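Local coordinates for cortical-lytic enzyme (Bacillus cereus, PDB 4S3J), which acts as an N-acetylglucosaminidase on spore cortex peptidoglycan during germination, probably cleaving only partially degraded material and recognising muramic acid delta-lactam, at residues A[369-372]-A[378-381]; A[327-332]-A[338-343]. All coordinates share one frame; numbering follows the deposited sequence.

Contact 1 (A[369-372]-A[378-381]); sequences HFNY and VQHE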
loop_
_atom_site.group_PDB
_atom_site.type_symbol
_atom_site.label_atom_id
_atom_site.label_comp_id
_atom_site.label_asym_id
_atom_site.label_seq_id
_atom_site.Cartn_x
_atom_site.Cartn_y
_atom_site.Cartn_z
ATOM N N HIS A 369 0.663 9.820 -14.506
ATOM C CA HIS A 369 1.377 9.183 -15.605
ATOM C C HIS A 369 1.995 10.208 -16.530
ATOM O O HIS A 369 1.623 11.366 -16.525
ATOM C CB HIS A 369 0.433 8.284 -16.393
ATOM C CG HIS A 369 -0.703 9.011 -17.036
ATOM N ND1 HIS A 369 -0.757 9.248 -18.397
ATOM C CD2 HIS A 369 -1.816 9.576 -16.508
ATOM C CE1 HIS A 369 -1.863 9.916 -18.677
ATOM N NE2 HIS A 369 -2.527 10.118 -17.555
ATOM N N PHE A 370 2.946 9.762 -17.344
ATOM C CA PHE A 370 3.549 10.617 -18.359
ATOM C C PHE A 370 4.305 9.779 -19.374
ATOM O O PHE A 370 4.553 8.581 -19.156
ATOM C CB PHE A 370 4.488 11.678 -17.754
ATOM C CG PHE A 370 5.601 11.121 -16.922
ATOM C CD1 PHE A 370 5.417 10.882 -15.559
ATOM C CD2 PHE A 370 6.842 10.831 -17.483
ATOM C CE1 PHE A 370 6.424 10.359 -14.789
ATOM C CE2 PHE A 370 7.852 10.318 -16.714
ATOM C CZ PHE A 370 7.651 10.073 -15.371
ATOM N N ASN A 371 4.637 10.405 -20.501
ATOM C CA ASN A 371 5.452 9.782 -21.549
ATOM C C ASN A 371 6.646 10.682 -21.856
ATOM O O ASN A 371 6.547 11.925 -21.775
ATOM C CB ASN A 371 4.657 9.551 -22.831
ATOM C CG ASN A 371 3.524 8.557 -22.665
ATOM O OD1 ASN A 371 2.583 8.787 -21.891
ATOM N ND2 ASN A 371 3.560 7.490 -23.458
ATOM N N TYR A 372 7.767 10.076 -22.236
ATOM C CA TYR A 372 8.962 10.839 -22.578
ATOM C C TYR A 372 9.802 10.094 -23.607
ATOM O O TYR A 372 9.585 8.903 -23.830
ATOM C CB TYR A 372 9.789 11.130 -21.322
ATOM C CG TYR A 372 10.497 9.959 -20.664
ATOM C CD1 TYR A 372 11.788 9.596 -21.042
ATOM C CD2 TYR A 372 9.894 9.232 -19.636
ATOM C CE1 TYR A 372 12.461 8.528 -20.420
ATOM C CE2 TYR A 372 10.562 8.163 -19.005
ATOM C CZ TYR A 372 11.850 7.821 -19.404
ATOM O OH TYR A 372 12.531 6.762 -18.797
ATOM N N VAL A 378 14.078 6.515 -27.694
ATOM C CA VAL A 378 13.093 5.488 -27.381
ATOM C C VAL A 378 12.001 6.114 -26.516
ATOM O O VAL A 378 12.316 6.841 -25.563
ATOM C CB VAL A 378 13.753 4.281 -26.666
ATOM C CG1 VAL A 378 12.717 3.257 -26.247
ATOM C CG2 VAL A 378 14.806 3.634 -27.578
ATOM N N GLN A 379 10.732 5.863 -26.850
ATOM C CA GLN A 379 9.622 6.372 -26.033
ATOM C C GLN A 379 9.396 5.507 -24.795
ATOM O O GLN A 379 9.478 4.269 -24.877
ATOM C CB GLN A 379 8.330 6.440 -26.846
ATOM C CG GLN A 379 7.238 7.160 -26.064
ATOM C CD GLN A 379 5.889 7.292 -26.754
ATOM O OE1 GLN A 379 4.930 7.748 -26.128
ATOM N NE2 GLN A 379 5.803 6.924 -28.030
ATOM N N HIS A 380 9.145 6.157 -23.660
ATOM C CA HIS A 380 8.769 5.495 -22.408
ATOM C C HIS A 380 7.392 5.979 -21.945
ATOM O O HIS A 380 7.008 7.129 -22.205
ATOM C CB HIS A 380 9.769 5.803 -21.300
ATOM C CG HIS A 380 11.161 5.290 -21.531
ATOM N ND1 HIS A 380 11.779 4.404 -20.672
ATOM C CD2 HIS A 380 12.084 5.605 -22.472
ATOM C CE1 HIS A 380 13.004 4.168 -21.081
ATOM N NE2 HIS A 380 13.223 4.885 -22.181
ATOM N N GLU A 381 6.684 5.116 -21.223
ATOM C CA GLU A 381 5.446 5.489 -20.534
ATOM C C GLU A 381 5.561 5.070 -19.081
ATOM O O GLU A 381 5.936 3.930 -18.792
ATOM C CB GLU A 381 4.227 4.833 -21.188
ATOM C CG GLU A 381 2.912 5.277 -20.622
ATOM C CD GLU A 381 1.756 4.937 -21.509
ATOM O OE1 GLU A 381 1.847 5.149 -22.739
ATOM O OE2 GLU A 381 0.744 4.457 -20.980
#
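Tyr372 and His380 form an antiparallel hydrogen-bonded pair between 369-372 and 378-381. The strand axes run at 173° to each other. Tyr372 N donates to His380 O at 3.0 Å, and His380 N returns a straighter bond to Tyr372 O at 2.8 Å. Asn371 and Glu381 make the adjacent non-hydrogen-bonded pair. On their face of the hairpin, the Asn371 amide nitrogen is shared between two acceptors. Asn371 ND2 donates to Glu381 OE1 at 3.0 Å, meeting the carboxylate on its anti side and tilted from its plane. Asn371 ND2 also donates to Gln379 OE1 at 3.0 Å, where the extended Gln379 side chain crosses it at an angle. These two bonds, with Arg360 bound to OD1, should fix the amide flip. The other carboxylate oxygen of Glu381 bonds to Trp383. On the opposite face the Tyr372 and His380 rings form an offset stack, with planes 10° apart and centroids 4.4 Å apart. Tyr372 CG sits between the backbone N and the carbonyl carbon (chi1 70°), which brings the ring across to the neighbouring strand, where His380 CB lies over one face. The phenol OH lies above the imidazole rim. Both polar ends reach the Asp328 carboxylate. Helix 345-354 covers this face through Leu351, strand 360-362 pairs with the outer edge of 367-373, and strand 318-330 pairs with 379-383 on its other side.

Contact 2 (A[327-332]-A[338-343]); sequences FDWKLP and PPAKAV
Ala340 packs its methyl over one face of the Trp329 indole, 3.6 Å from Ala340 CB to the centroid of the five-membered ring. This CH-pi contact is the tight part of the hairpin between 327-332 and 338-343. Phe327 CB lies on the same indole face and meets Ala340 CB at 3.8 Å. Phe327 has CG anti to its carbonyl carbon (chi1 -71°), which carries the ring alongside Ala342, with Phe327 CE1 3.9 Å from Ala342 CB. Asp328 and Lys341 are the hydrogen-bonded pair. Asp328 N donates to Lys341 O at 2.8 Å, and Lys341 N donates to Asp328 O at 3.0 Å. Toward the turn the two segments separate. There a water accepts from Lys330 N at 2.9 Å and makes a weak bond to Pro338 O. Lys330, Pro338 and Pro339 are exposed. The Lys341 chain is extended and leads away, leaving Lys341 NZ 6.7 Å from Asp328 OD2, with no salt bridge. Pairing here therefore rests on backbone bonds and apolar packing, while the buried Asp328 carboxylate takes its partners from 369-372 and 378-381 and ties this hairpin to the next.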
loop_
_atom_site.group_PDB
_atom_site.type_symbol
_atom_site.label_atom_id
_atom_site.label_comp_id
_atom_site.label_asym_id
_atom_site.label_seq_id
_atom_site.Cartn_x
_atom_site.Cartn_y
_atom_site.Cartn_z
ATOM N N PHE A 327 5.818 1.817 -12.658
ATOM C CA PHE A 327 6.687 1.200 -13.668
ATOM C C PHE A 327 6.977 2.175 -14.799
ATOM O O PHE A 327 6.149 3.031 -15.126
ATOM C CB PHE A 327 6.062 -0.059 -14.263
ATOM C CG PHE A 327 6.008 -1.230 -13.311
ATOM C CD1 PHE A 327 7.166 -1.862 -12.899
ATOM C CD2 PHE A 327 4.799 -1.671 -12.844
ATOM C CE1 PHE A 327 7.112 -2.951 -12.015
ATOM C CE2 PHE A 327 4.724 -2.748 -11.966
ATOM C CZ PHE A 327 5.893 -3.383 -11.553
ATOM N N ASP A 328 8.162 2.009 -15.372
ATOM C CA ASP A 328 8.612 2.719 -16.558
ATOM C C ASP A 328 8.703 1.666 -17.663
ATOM O O ASP A 328 9.524 0.750 -17.573
ATOM C CB ASP A 328 9.960 3.396 -16.279
ATOM C CG ASP A 328 10.528 4.130 -17.486
ATOM O OD1 ASP A 328 10.217 3.759 -18.640
ATOM O OD2 ASP A 328 11.322 5.064 -17.267
ATOM N N TRP A 329 7.802 1.739 -18.633
ATOM C CA TRP A 329 7.756 0.848 -19.790
ATOM C C TRP A 329 8.368 1.494 -21.028
ATOM O O TRP A 329 8.063 2.637 -21.327
ATOM C CB TRP A 329 6.314 0.496 -20.136
ATOM C CG TRP A 329 5.549 -0.404 -19.221
ATOM C CD1 TRP A 329 5.448 -1.761 -19.329
ATOM C CD2 TRP A 329 4.705 -0.024 -18.117
ATOM N NE1 TRP A 329 4.624 -2.251 -18.345
ATOM C CE2 TRP A 329 4.145 -1.211 -17.594
ATOM C CE3 TRP A 329 4.368 1.198 -17.520
ATOM C CZ2 TRP A 329 3.280 -1.219 -16.502
ATOM C CZ3 TRP A 329 3.494 1.186 -16.426
ATOM C CH2 TRP A 329 2.955 -0.015 -15.945
ATOM N N LYS A 330 9.178 0.756 -21.773
ATOM C CA LYS A 330 9.599 1.188 -23.104
ATOM C C LYS A 330 8.547 0.786 -24.120
ATOM O O LYS A 330 7.951 -0.289 -24.013
ATOM C CB LYS A 330 10.958 0.587 -23.472
ATOM C CG LYS A 330 12.100 1.156 -22.658
ATOM C CD LYS A 330 13.389 0.467 -23.023
ATOM C CE LYS A 330 14.526 0.940 -22.173
ATOM N NZ LYS A 330 15.760 0.174 -22.506
ATOM N N LEU A 331 8.311 1.660 -25.103
ATOM C CA LEU A 331 7.287 1.463 -26.136
ATOM C C LEU A 331 7.955 1.216 -27.481
ATOM O O LEU A 331 9.067 1.677 -27.710
ATOM C CB LEU A 331 6.359 2.691 -26.216
ATOM C CG LEU A 331 5.544 3.025 -24.966
ATOM C CD1 LEU A 331 4.725 4.311 -25.157
ATOM C CD2 LEU A 331 4.623 1.903 -24.593
ATOM N N PRO A 332 7.276 0.483 -28.382
ATOM C CA PRO A 332 5.954 -0.116 -28.190
ATOM C C PRO A 332 6.022 -1.381 -27.345
ATOM O O PRO A 332 7.060 -2.061 -27.344
ATOM C CB PRO A 332 5.511 -0.431 -29.619
ATOM C CG PRO A 332 6.801 -0.735 -30.337
ATOM C CD PRO A 332 7.806 0.227 -29.739
ATOM N N PRO A 338 11.936 -6.328 -22.597
ATOM C CA PRO A 338 12.410 -6.416 -21.219
ATOM C C PRO A 338 11.314 -6.039 -20.240
ATOM O O PRO A 338 10.363 -5.341 -20.618
ATOM C CB PRO A 338 13.554 -5.413 -21.180
ATOM C CG PRO A 338 13.164 -4.386 -22.174
ATOM C CD PRO A 338 12.507 -5.154 -23.288
ATOM N N PRO A 339 11.423 -6.506 -18.998
ATOM C CA PRO A 339 10.412 -6.117 -18.017
ATOM C C PRO A 339 10.461 -4.612 -17.766
ATOM O O PRO A 339 11.522 -3.993 -17.904
ATOM C CB PRO A 339 10.820 -6.900 -16.762
ATOM C CG PRO A 339 12.287 -7.202 -16.951
ATOM C CD PRO A 339 12.464 -7.383 -18.426
ATOM N N ALA A 340 9.330 -4.044 -17.399
ATOM C CA ALA A 340 9.276 -2.640 -17.031
ATOM C C ALA A 340 10.150 -2.431 -15.806
ATOM O O ALA A 340 10.326 -3.346 -15.012
ATOM C CB ALA A 340 7.838 -2.227 -16.755
ATOM N N LYS A 341 10.672 -1.221 -15.652
ATOM C CA LYS A 341 11.529 -0.881 -14.506
ATOM C C LYS A 341 10.675 -0.320 -13.388
ATOM O O LYS A 341 9.894 0.611 -13.607
ATOM C CB LYS A 341 12.580 0.137 -14.928
ATOM C CG LYS A 341 13.578 0.531 -13.858
ATOM C CD LYS A 341 14.670 1.415 -14.451
ATOM C CE LYS A 341 15.359 2.271 -13.391
ATOM N NZ LYS A 341 16.647 2.855 -13.882
ATOM N N ALA A 342 10.793 -0.882 -12.185
ATOM C CA ALA A 342 10.031 -0.364 -11.053
ATOM C C ALA A 342 10.637 0.931 -10.602
ATOM O O ALA A 342 11.866 1.060 -10.531
ATOM C CB ALA A 342 10.021 -1.369 -9.902
ATOM N N VAL A 343 9.769 1.886 -10.282
ATOM C CA VAL A 343 10.204 3.181 -9.788
ATOM C C VAL A 343 9.444 3.595 -8.535
ATOM O O VAL A 343 8.231 3.389 -8.405
ATOM C CB VAL A 343 10.019 4.285 -10.869
ATOM C CG1 VAL A 343 10.997 4.079 -12.016
ATOM C CG2 VAL A 343 8.589 4.315 -11.382
HETATM O O HOH W 1 10.026 -1.888 -20.898
#

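Contact 2 closes before contact 1 opens along the chain, with helix 345-354 and strand 360-362 between them. Their centres are about 9 Å apart. Strand 318-330 of contact 2 pairs with strand 379-383 of contact 1, which places the two hairpins side by side. Asp328 links them, with OD2 2.6 Å from Tyr372 OH and Asp328 OD1 2.6 Å from His380 ND1, both probable hydrogen bonds. All four segments lie within the family 18 range, whose core is a TIM barrel; strand 318-330 runs on from the barrel into the hairpins. Strands 341-343, 360-362, 367-373 and 379-383 and helix 345-354 precede barrel strand 404-408, consistent with the alpha+beta insertion of many family 18 enzymes.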